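Local coordinates for methionine gamma-lyase (Trichomonas vaginalis, PDB 1PFF), which belongs to the Cys/Met metabolism family of pyridoxal phosphate-dependent enzymes and assembles from four copies of its chain, at residues A[29-34]-A[59-64]; A[87-92]-A[98-103]; A[212-217]-A[248-253]. All blocks are in the same frame, centred on the assembly; numbering follows the deposited sequence.

Contact 1 (A[29-34]-A[59-64]); sequences SVWTFL and RKFGVE. With EDO (1,2-ethanediol), chain O; EDO (1,2-ethanediol), chain C.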
loop_
_atom_site.group_PDB
_atom_site.type_symbol
_atom_site.label_atom_id
_atom_site.label_comp_id
_atom_site.label_asym_id
_atom_site.label_seq_id
_atom_site.Cartn_x
_atom_site.Cartn_y
_atom_site.Cartn_z
ATOM N N SER A 29 24.281 -2.525 -13.071
ATOM C CA SER A 29 25.532 -1.803 -13.265
ATOM C C SER A 29 26.500 -2.652 -14.107
ATOM O O SER A 29 26.940 -2.222 -15.183
ATOM C CB SER A 29 26.146 -1.423 -11.918
ATOM O OG SER A 29 25.315 -0.511 -11.216
ATOM N N VAL A 30 26.808 -3.864 -13.648
ATOM C CA VAL A 30 27.831 -4.679 -14.321
ATOM C C VAL A 30 27.463 -5.176 -15.721
ATOM O O VAL A 30 28.271 -5.042 -16.638
ATOM C CB VAL A 30 28.403 -5.842 -13.436
ATOM C CG1 VAL A 30 28.954 -5.298 -12.117
ATOM C CG2 VAL A 30 27.380 -6.957 -13.207
ATOM N N TRP A 31 26.263 -5.732 -15.906
ATOM C CA TRP A 31 25.899 -6.231 -17.239
ATOM C C TRP A 31 25.865 -5.086 -18.263
ATOM O O TRP A 31 26.201 -5.283 -19.425
ATOM C CB TRP A 31 24.538 -6.933 -17.246
ATOM C CG TRP A 31 24.420 -8.235 -16.485
ATOM C CD1 TRP A 31 23.723 -8.440 -15.322
ATOM C CD2 TRP A 31 24.936 -9.517 -16.868
ATOM N NE1 TRP A 31 23.795 -9.762 -14.947
ATOM C CE2 TRP A 31 24.545 -10.445 -15.872
ATOM C CE3 TRP A 31 25.714 -9.978 -17.940
ATOM C CZ2 TRP A 31 24.892 -11.802 -15.923
ATOM C CZ3 TRP A 31 26.060 -11.335 -17.991
ATOM C CH2 TRP A 31 25.644 -12.227 -16.983
ATOM N N THR A 32 25.455 -3.891 -17.829
ATOM C CA THR A 32 25.367 -2.734 -18.727
ATOM C C THR A 32 26.711 -2.351 -19.351
ATOM O O THR A 32 26.775 -1.930 -20.516
ATOM C CB THR A 32 24.786 -1.526 -17.958
ATOM O OG1 THR A 32 23.440 -1.819 -17.565
ATOM C CG2 THR A 32 24.642 -0.302 -18.865
ATOM N N PHE A 33 27.778 -2.490 -18.568
ATOM C CA PHE A 33 29.086 -1.952 -18.947
ATOM C C PHE A 33 30.118 -3.010 -19.323
ATOM O O PHE A 33 31.314 -2.715 -19.493
ATOM C CB PHE A 33 29.599 -0.980 -17.873
ATOM C CG PHE A 33 28.728 0.245 -17.723
ATOM C CD1 PHE A 33 27.913 0.409 -16.602
ATOM C CD2 PHE A 33 28.683 1.202 -18.727
ATOM C CE1 PHE A 33 27.074 1.530 -16.479
ATOM C CE2 PHE A 33 27.861 2.330 -18.611
ATOM C CZ PHE A 33 27.055 2.487 -17.485
ATOM N N LEU A 34 29.638 -4.237 -19.479
ATOM C CA LEU A 34 30.472 -5.354 -19.910
ATOM C C LEU A 34 29.954 -5.922 -21.226
ATOM O O LEU A 34 28.823 -5.649 -21.628
ATOM C CB LEU A 34 30.495 -6.461 -18.842
ATOM C CG LEU A 34 31.236 -6.148 -17.535
ATOM C CD1 LEU A 34 31.038 -7.264 -16.508
ATOM C CD2 LEU A 34 32.749 -5.838 -17.743
ATOM N N ARG A 59 31.218 -15.278 -16.391
ATOM C CA ARG A 59 32.160 -16.179 -17.057
ATOM C C ARG A 59 31.551 -17.009 -18.184
ATOM O O ARG A 59 32.226 -17.265 -19.179
ATOM C CB ARG A 59 32.834 -17.114 -16.045
ATOM C CG ARG A 59 33.922 -16.448 -15.205
ATOM C CD ARG A 59 34.699 -17.433 -14.341
ATOM N NE ARG A 59 35.867 -16.817 -13.721
ATOM C CZ ARG A 59 36.368 -17.174 -12.544
ATOM N NH1 ARG A 59 35.815 -18.157 -11.840
ATOM N NH2 ARG A 59 37.439 -16.556 -12.076
ATOM N N LYS A 60 30.291 -17.430 -18.037
ATOM C CA LYS A 60 29.652 -18.237 -19.081
ATOM C C LYS A 60 29.254 -17.391 -20.292
ATOM O O LYS A 60 28.997 -17.937 -21.366
ATOM C CB LYS A 60 28.458 -19.046 -18.539
ATOM C CG LYS A 60 27.199 -18.224 -18.302
ATOM C CD LYS A 60 26.002 -19.084 -17.869
ATOM C CE LYS A 60 24.739 -18.263 -18.026
ATOM N NZ LYS A 60 23.524 -18.908 -17.509
ATOM N N PHE A 61 29.197 -16.070 -20.107
ATOM C CA PHE A 61 28.987 -15.129 -21.214
ATOM C C PHE A 61 30.283 -14.447 -21.689
ATOM O O PHE A 61 30.251 -13.326 -22.204
ATOM C CB PHE A 61 27.911 -14.097 -20.852
ATOM C CG PHE A 61 26.527 -14.673 -20.812
ATOM C CD1 PHE A 61 25.926 -15.160 -21.975
ATOM C CD2 PHE A 61 25.843 -14.779 -19.612
ATOM C CE1 PHE A 61 24.649 -15.731 -21.932
ATOM C CE2 PHE A 61 24.557 -15.327 -19.567
ATOM C CZ PHE A 61 23.967 -15.813 -20.726
ATOM N N GLY A 62 31.416 -15.120 -21.490
ATOM C CA GLY A 62 32.685 -14.693 -22.071
ATOM C C GLY A 62 33.425 -13.539 -21.411
ATOM O O GLY A 62 34.329 -12.956 -22.022
ATOM N N VAL A 63 33.043 -13.202 -20.178
ATOM C CA VAL A 63 33.747 -12.194 -19.383
ATOM C C VAL A 63 34.814 -12.909 -18.555
ATOM O O VAL A 63 34.529 -13.910 -17.901
ATOM C CB VAL A 63 32.788 -11.422 -18.436
ATOM C CG1 VAL A 63 33.554 -10.417 -17.562
ATOM C CG2 VAL A 63 31.685 -10.702 -19.225
ATOM N N GLU A 64 36.042 -12.407 -18.599
ATOM C CA GLU A 64 37.107 -12.927 -17.749
ATOM C C GLU A 64 36.999 -12.236 -16.402
ATOM O O GLU A 64 36.773 -11.024 -16.345
ATOM C CB GLU A 64 38.483 -12.676 -18.384
ATOM C CG GLU A 64 38.509 -13.013 -19.870
ATOM C CD GLU A 64 39.826 -12.693 -20.554
ATOM O OE1 GLU A 64 40.584 -11.825 -20.068
ATOM O OE2 GLU A 64 40.090 -13.316 -21.599
HETATM C C1 EDO O . 39.830 -16.733 -16.014
HETATM O O1 EDO O . 40.554 -15.638 -15.461
HETATM C C2 EDO O . 38.576 -16.236 -16.738
HETATM O O2 EDO O . 37.549 -15.970 -15.801
HETATM C C1 EDO C . 39.856 -11.284 -26.110
HETATM O O1 EDO C . 39.380 -10.414 -25.090
HETATM C C2 EDO C . 40.664 -12.429 -25.504
HETATM O O2 EDO C . 41.291 -12.006 -24.300
#

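Contact 2 (A[87-92]-A[98-103]); sequences VYFETP and KVIDIE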
loop_
_atom_site.group_PDB
_atom_site.type_symbol
_atom_site.label_atom_id
_atom_site.label_comp_id
_atom_site.label_asym_id
_atom_site.label_seq_id
_atom_site.Cartn_x
_atom_site.Cartn_y
_atom_site.Cartn_z
ATOM N N VAL A 87 36.434 -2.540 -11.869
ATOM C CA VAL A 87 36.994 -2.956 -10.578
ATOM C C VAL A 87 35.859 -2.884 -9.552
ATOM O O VAL A 87 35.243 -1.828 -9.383
ATOM C CB VAL A 87 38.174 -2.037 -10.166
ATOM C CG1 VAL A 87 38.603 -2.268 -8.702
ATOM C CG2 VAL A 87 39.368 -2.241 -11.118
ATOM N N TYR A 88 35.563 -4.005 -8.897
ATOM C CA TYR A 88 34.413 -4.100 -7.988
ATOM C C TYR A 88 34.796 -4.599 -6.593
ATOM O O TYR A 88 35.531 -5.577 -6.465
ATOM C CB TYR A 88 33.335 -5.033 -8.574
ATOM C CG TYR A 88 32.094 -5.132 -7.698
ATOM C CD1 TYR A 88 32.058 -5.987 -6.591
ATOM C CD2 TYR A 88 30.965 -4.357 -7.971
ATOM C CE1 TYR A 88 30.933 -6.067 -5.782
ATOM C CE2 TYR A 88 29.830 -4.434 -7.165
ATOM C CZ TYR A 88 29.830 -5.284 -6.072
ATOM O OH TYR A 88 28.719 -5.372 -5.272
ATOM N N PHE A 89 34.284 -3.932 -5.552
ATOM C CA PHE A 89 34.436 -4.409 -4.176
ATOM C C PHE A 89 33.394 -3.827 -3.203
ATOM O O PHE A 89 32.687 -2.863 -3.520
ATOM C CB PHE A 89 35.861 -4.148 -3.640
ATOM C CG PHE A 89 36.261 -2.683 -3.596
ATOM C CD1 PHE A 89 36.191 -1.966 -2.409
ATOM C CD2 PHE A 89 36.748 -2.034 -4.743
ATOM C CE1 PHE A 89 36.569 -0.618 -2.353
ATOM C CE2 PHE A 89 37.127 -0.697 -4.702
ATOM C CZ PHE A 89 37.039 0.018 -3.500
ATOM N N GLU A 90 33.318 -4.439 -2.030
ATOM C CA GLU A 90 32.551 -3.923 -0.909
ATOM C C GLU A 90 33.520 -3.625 0.216
ATOM O O GLU A 90 34.507 -4.347 0.394
ATOM C CB GLU A 90 31.551 -4.963 -0.403
ATOM C CG GLU A 90 31.132 -6.008 -1.421
ATOM C CD GLU A 90 30.387 -7.182 -0.795
ATOM O OE1 GLU A 90 30.172 -7.182 0.449
ATOM O OE2 GLU A 90 30.011 -8.104 -1.551
ATOM N N THR A 91 33.248 -2.568 0.972
ATOM C CA THR A 91 33.970 -2.329 2.224
ATOM C C THR A 91 33.057 -1.617 3.237
ATOM O O THR A 91 32.265 -0.749 2.846
ATOM C CB THR A 91 35.304 -1.561 1.971
ATOM O OG1 THR A 91 36.005 -1.368 3.209
ATOM C CG2 THR A 91 35.047 -0.137 1.441
ATOM N N PRO A 92 33.096 -2.035 4.507
ATOM C CA PRO A 92 33.854 -3.213 4.952
ATOM C C PRO A 92 33.267 -4.487 4.341
ATOM O O PRO A 92 32.063 -4.526 4.063
ATOM C CB PRO A 92 33.650 -3.218 6.470
ATOM C CG PRO A 92 33.127 -1.851 6.799
ATOM C CD PRO A 92 32.363 -1.394 5.612
ATOM N N LYS A 98 36.764 -7.106 6.427
ATOM C CA LYS A 98 37.989 -6.629 5.798
ATOM C C LYS A 98 37.768 -5.223 5.253
ATOM O O LYS A 98 36.733 -4.938 4.632
ATOM C CB LYS A 98 38.411 -7.569 4.681
ATOM C CG LYS A 98 39.794 -7.252 4.102
ATOM C CD LYS A 98 40.142 -8.261 3.015
ATOM C CE LYS A 98 39.616 -7.801 1.647
ATOM N NZ LYS A 98 39.831 -8.881 0.636
ATOM N N VAL A 99 38.742 -4.348 5.480
ATOM C CA VAL A 99 38.631 -2.961 5.031
ATOM C C VAL A 99 39.484 -2.722 3.786
ATOM O O VAL A 99 40.674 -3.038 3.770
ATOM C CB VAL A 99 39.048 -1.969 6.154
ATOM C CG1 VAL A 99 39.028 -0.540 5.634
ATOM C CG2 VAL A 99 38.135 -2.119 7.384
ATOM N N ILE A 100 38.875 -2.178 2.740
ATOM C CA ILE A 100 39.614 -1.833 1.527
ATOM C C ILE A 100 39.732 -0.312 1.412
ATOM O O ILE A 100 38.729 0.411 1.539
ATOM C CB ILE A 100 38.935 -2.451 0.277
ATOM C CG1 ILE A 100 38.929 -3.982 0.392
ATOM C CG2 ILE A 100 39.639 -1.992 -1.016
ATOM C CD1 ILE A 100 37.848 -4.687 -0.479
ATOM N N ASP A 101 40.957 0.159 1.175
ATOM C CA ASP A 101 41.218 1.578 0.992
ATOM C C ASP A 101 40.615 2.061 -0.334
ATOM O O ASP A 101 41.156 1.789 -1.414
ATOM C CB ASP A 101 42.730 1.837 1.050
ATOM C CG ASP A 101 43.069 3.308 1.119
ATOM O OD1 ASP A 101 44.079 3.640 1.767
ATOM O OD2 ASP A 101 42.409 4.203 0.548
ATOM N N ILE A 102 39.488 2.772 -0.244
ATOM C CA ILE A 102 38.743 3.198 -1.439
ATOM C C ILE A 102 39.581 4.133 -2.311
ATOM O O ILE A 102 39.728 3.905 -3.515
ATOM C CB ILE A 102 37.389 3.874 -1.051
ATOM C CG1 ILE A 102 36.457 2.879 -0.331
ATOM C CG2 ILE A 102 36.711 4.465 -2.281
ATOM C CD1 ILE A 102 35.253 3.554 0.367
ATOM N N GLU A 103 40.120 5.190 -1.701
ATOM C CA GLU A 103 40.934 6.159 -2.432
ATOM C C GLU A 103 42.114 5.466 -3.142
ATOM O O GLU A 103 42.407 5.754 -4.313
ATOM C CB GLU A 103 41.419 7.273 -1.493
ATOM C CG GLU A 103 42.260 8.349 -2.163
ATOM C CD GLU A 103 42.241 9.681 -1.423
ATOM O OE1 GLU A 103 41.813 9.733 -0.246
ATOM O OE2 GLU A 103 42.657 10.693 -2.027
#

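Contact 3 (A[212-217]-A[248-253]); sequences EFLHEH and IAFDVD. With EDO (1,2-ethanediol), chain I; EDO (1,2-ethanediol), chain H; EDO (1,2-ethanediol), chain G.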
loop_
_atom_site.group_PDB
_atom_site.type_symbol
_atom_site.label_atom_id
_atom_site.label_comp_id
_atom_site.label_asym_id
_atom_site.label_seq_id
_atom_site.Cartn_x
_atom_site.Cartn_y
_atom_site.Cartn_z
ATOM N N GLU A 212 33.823 -3.609 21.851
ATOM C CA GLU A 212 34.760 -3.520 22.970
ATOM C C GLU A 212 34.423 -4.512 24.083
ATOM O O GLU A 212 35.326 -5.125 24.671
ATOM C CB GLU A 212 34.841 -2.080 23.490
ATOM C CG GLU A 212 35.540 -1.162 22.491
ATOM C CD GLU A 212 35.494 0.305 22.875
ATOM O OE1 GLU A 212 36.191 1.108 22.212
ATOM O OE2 GLU A 212 34.764 0.656 23.823
ATOM N N PHE A 213 33.130 -4.698 24.346
ATOM C CA PHE A 213 32.688 -5.685 25.336
ATOM C C PHE A 213 33.129 -7.089 24.897
ATOM O O PHE A 213 33.657 -7.866 25.706
ATOM C CB PHE A 213 31.161 -5.629 25.551
ATOM C CG PHE A 213 30.554 -6.959 25.910
ATOM C CD1 PHE A 213 30.664 -7.459 27.205
ATOM C CD2 PHE A 213 29.903 -7.725 24.946
ATOM C CE1 PHE A 213 30.129 -8.710 27.542
ATOM C CE2 PHE A 213 29.365 -8.972 25.270
ATOM C CZ PHE A 213 29.480 -9.465 26.577
ATOM N N LEU A 214 32.921 -7.402 23.618
ATOM C CA LEU A 214 33.235 -8.729 23.085
ATOM C C LEU A 214 34.741 -8.972 23.086
ATOM O O LEU A 214 35.198 -10.082 23.395
ATOM C CB LEU A 214 32.681 -8.897 21.671
ATOM C CG LEU A 214 31.160 -8.929 21.459
ATOM C CD1 LEU A 214 30.843 -8.707 19.979
ATOM C CD2 LEU A 214 30.566 -10.236 21.953
ATOM N N HIS A 215 35.489 -7.923 22.756
ATOM C CA HIS A 215 36.958 -7.925 22.746
ATOM C C HIS A 215 37.522 -8.309 24.113
ATOM O O HIS A 215 38.579 -8.934 24.202
ATOM C CB HIS A 215 37.476 -6.541 22.334
ATOM C CG HIS A 215 38.965 -6.466 22.150
ATOM N ND1 HIS A 215 39.616 -7.054 21.086
ATOM C CD2 HIS A 215 39.927 -5.852 22.884
ATOM C CE1 HIS A 215 40.913 -6.810 21.173
ATOM N NE2 HIS A 215 41.129 -6.088 22.258
ATOM N N GLU A 216 36.814 -7.932 25.173
ATOM C CA GLU A 216 37.273 -8.205 26.525
ATOM C C GLU A 216 36.702 -9.481 27.141
ATOM O O GLU A 216 37.201 -9.941 28.172
ATOM C CB GLU A 216 37.016 -6.994 27.421
ATOM C CG GLU A 216 37.963 -5.849 27.109
ATOM C CD GLU A 216 37.735 -4.626 27.972
ATOM O OE1 GLU A 216 36.843 -4.658 28.847
ATOM O OE2 GLU A 216 38.456 -3.629 27.765
ATOM N N HIS A 217 35.681 -10.061 26.512
ATOM C CA HIS A 217 35.058 -11.278 27.042
ATOM C C HIS A 217 35.881 -12.546 26.777
ATOM O O HIS A 217 36.258 -12.815 25.640
ATOM C CB HIS A 217 33.637 -11.457 26.497
ATOM C CG HIS A 217 32.853 -12.508 27.217
ATOM N ND1 HIS A 217 31.816 -12.206 28.075
ATOM C CD2 HIS A 217 32.968 -13.857 27.226
ATOM C CE1 HIS A 217 31.324 -13.326 28.575
ATOM N NE2 HIS A 217 32.013 -14.342 28.085
ATOM N N ILE A 248 29.382 -6.597 13.181
ATOM C CA ILE A 248 30.501 -7.179 13.892
ATOM C C ILE A 248 30.550 -8.648 13.521
ATOM O O ILE A 248 29.507 -9.272 13.290
ATOM C CB ILE A 248 30.312 -7.063 15.427
ATOM C CG1 ILE A 248 30.263 -5.593 15.865
ATOM C CG2 ILE A 248 31.456 -7.794 16.171
ATOM C CD1 ILE A 248 29.754 -5.423 17.294
ATOM N N ALA A 249 31.751 -9.198 13.458
ATOM C CA ALA A 249 31.876 -10.642 13.469
ATOM C C ALA A 249 32.852 -11.018 14.566
ATOM O O ALA A 249 33.663 -10.200 15.000
ATOM C CB ALA A 249 32.304 -11.181 12.107
ATOM N N PHE A 250 32.742 -12.242 15.055
ATOM C CA PHE A 250 33.677 -12.727 16.054
ATOM C C PHE A 250 33.763 -14.236 16.038
ATOM O O PHE A 250 32.795 -14.926 15.673
ATOM C CB PHE A 250 33.385 -12.172 17.466
ATOM C CG PHE A 250 32.049 -12.565 18.026
ATOM C CD1 PHE A 250 30.905 -11.825 17.727
ATOM C CD2 PHE A 250 31.939 -13.647 18.904
ATOM C CE1 PHE A 250 29.657 -12.185 18.273
ATOM C CE2 PHE A 250 30.694 -14.013 19.448
ATOM C CZ PHE A 250 29.562 -13.277 19.131
ATOM N N ASP A 251 34.944 -14.730 16.403
ATOM C CA ASP A 251 35.164 -16.154 16.588
ATOM C C ASP A 251 34.871 -16.565 18.017
ATOM O O ASP A 251 35.269 -15.892 18.977
ATOM C CB ASP A 251 36.598 -16.547 16.235
ATOM C CG ASP A 251 36.882 -16.449 14.758
ATOM O OD1 ASP A 251 35.925 -16.532 13.949
ATOM O OD2 ASP A 251 38.039 -16.275 14.316
ATOM N N VAL A 252 34.146 -17.668 18.144
ATOM C CA VAL A 252 34.162 -18.431 19.375
ATOM C C VAL A 252 34.894 -19.743 19.082
ATOM O O VAL A 252 35.334 -20.009 17.953
ATOM C CB VAL A 252 32.758 -18.698 19.972
ATOM C CG1 VAL A 252 32.099 -17.390 20.449
ATOM C CG2 VAL A 252 31.862 -19.463 18.987
ATOM N N ASP A 253 35.255 -20.744 20.328
ATOM C CA ASP A 253 36.019 -21.964 20.151
ATOM C C ASP A 253 35.144 -23.070 19.558
ATOM O O ASP A 253 34.713 -23.972 20.273
ATOM C CB ASP A 253 36.600 -22.376 21.493
ATOM C CG ASP A 253 37.701 -23.392 21.362
ATOM O OD1 ASP A 253 38.110 -23.709 20.223
ATOM O OD2 ASP A 253 38.219 -23.921 22.364
HETATM C C1 EDO I . 38.380 -11.696 24.415
HETATM O O1 EDO I . 39.176 -12.714 24.998
HETATM C C2 EDO I . 38.566 -11.745 22.905
HETATM O O2 EDO I . 37.596 -10.965 22.229
HETATM C C1 EDO H . 41.038 -11.632 27.417
HETATM O O1 EDO H . 41.728 -11.798 26.186
HETATM C C2 EDO H . 40.385 -10.257 27.433
HETATM O O2 EDO H . 40.303 -9.797 28.772
HETATM C C1 EDO G . 41.285 -10.133 22.173
HETATM O O1 EDO G . 41.348 -10.640 23.495
HETATM C C2 EDO G . 41.728 -11.222 21.204
HETATM O O2 EDO G . 41.989 -10.652 19.934
#

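Contact 1 (A[29-34]-A[59-64])
Trp-31 and Phe-61 meet obliquely: CH2, on the benzo part of the indole, lies 3.7 Å from Phe-61 CD2, and the neighbouring CZ3 sits almost as near the same carbon. The planes are inclined at 76° with the centroid of the indole six-membered ring 5.8 Å from that of the Phe-61 ring, an oblique aromatic pair. In Trp-31, CG stands anti to the carbonyl carbon (chi1 -67°), which carries the indole off the helix beside the backbone N and brings its six-membered end to the phenyl ring. The CB of Phe-61 already heads for segment 29-34. A second, looser touch joins the branches of Leu-34 and Val-63, with Leu-34 CD1 4.2 Å from Val-63 CG1 and the two side chains crossing at about a right angle. Val-63 reaches across with the methyl that is anti to its backbone N. Both segments belong to the domain built round the seven-stranded sheet; helix 48-60 is closed by a Schellman motif with Gly-62, at positive phi, as its C-prime residue. That turn brings Phe-61 and Val-63 against Trp-31 and Leu-34, just before strand 64-68 begins. The second subunit completes the cluster: its Phe-61 packs edge-to-face on Trp-31, its Trp-31 does the same to Phe-61, and its Ile-176 O accepts the indole NE1-H. On the solvent side, Arg-59 NE gives a bent hydrogen bond to O2 of a 1,2-ethanediol, 2.8 Å long at 135°, near the guanidinium plane. A second diol donates from its O2 to Glu-64 OE2 over 3.2 Å, while Glu-64 OE1 is salt-bridged to Lys-81.

Contact 2 (A[87-92]-A[98-103])
The touching parts, 89-92 and 98-102, run 119° apart end to end, and Pro-92 CA and Val-99 CA come within 4.8 Å, beyond the end of strand 84-90 and ahead of helix 102-109. The peptide bond before Pro-92 is cis, and Pro-92 CA makes a CA-H...O contact of 3.4 Å with Lys-98 O. Next to it, Thr-91 OG1 accepts the backbone N-H of Ile-100 in a nearly straight hydrogen bond, 3.0 Å at 167°. The hydroxyl is placed there by its position anti to the backbone N (chi1 -179°), while CG2 of the same threonine turns to Ile-102 CG1, 3.8 Å away. Ile-100 also lays its CG2 methyl over one face of the Phe-89 ring, a CH-pi contact with CG2 4.0 Å from the ring centroid and displaced toward the rim. Its longer branch extends to put CD1 3.5 Å from Glu-90 O. Ile-102 CG1 approaches the same ring at its edge. These residues join the first strand of the beta-alpha-beta unit 84-90, 102-109, 116-120 to the start of its helix, where Asp-101 is the N-cap. One side-chain-to-backbone bond thus lies beside the apolar contacts of Phe-89, Ile-100 and Ile-102, and Gln-240 takes up Ile-100 O and Ile-102 N. The threonine hydroxyl satisfies the buried amide of Ile-100.

Contact 3 (A[212-217]-A[248-253])
This is an apolar helix-on-sheet contact, made where the last turn of the long helix 183-216 puts Leu-214 against strand 247-251 of the smaller, five-stranded sheet. Leu-214 carries the whole helix side of it. Its CB points to the strand, and with CG anti to the carbonyl carbon (chi1 -67°) the isopropyl end is delivered between Ile-248 and Phe-250, two residues apart on the same side of the strand. Leu-214 CD1 lies 3.8 Å from Phe-250 CD1, and CD2 stands over one face of that ring, 4.2 Å above its plane and displaced toward the rim. The leucine and the phenylalanine cross at about a right angle. Toward Ile-248 the approach is tip to tip, Leu-214 CD1 meeting the CG2 methyl at 4.0 Å. Val-223 of the neighbouring edge strand touches Leu-214, Ile-248 and Phe-250 alike, extending the same apolar layer. The outer side of the helix end is polar and carries 1,2-ethanediol molecules, probably from the crystallisation liquor: C1 of one sits over a face of the His-215 ring, 3.5 Å from CE1, and O2 of another makes a weak hydrogen bond to Glu-216 O. Across the interface itself, then, the joining of helix and strand rests on dispersion and the burial of three hydrocarbon groups, with shape rather than bond direction setting the fit.

Overall arrangement
All three contacts bury the residues that touch, yet they differ in place. The centre of contact 2 is about 10 Å from the chain centre, within a beta-alpha-beta unit of the seven-stranded sheet, and this contact alone has a hydrogen bond between its segments. Contact 1 belongs to the same sheet's domain, its centre about 20 Å from that of contact 2, but lies farther out, where a second subunit covers its aromatic pair. Contact 3, about 39 Å from contact 1 between centres and on the opposite side of the chain's centre, involves the five-stranded sheet; no other chain of the assembly touches it. Contacts 1 and 3 are both apolar, the former shared between subunits, the latter bordered by solvent-facing polar residues.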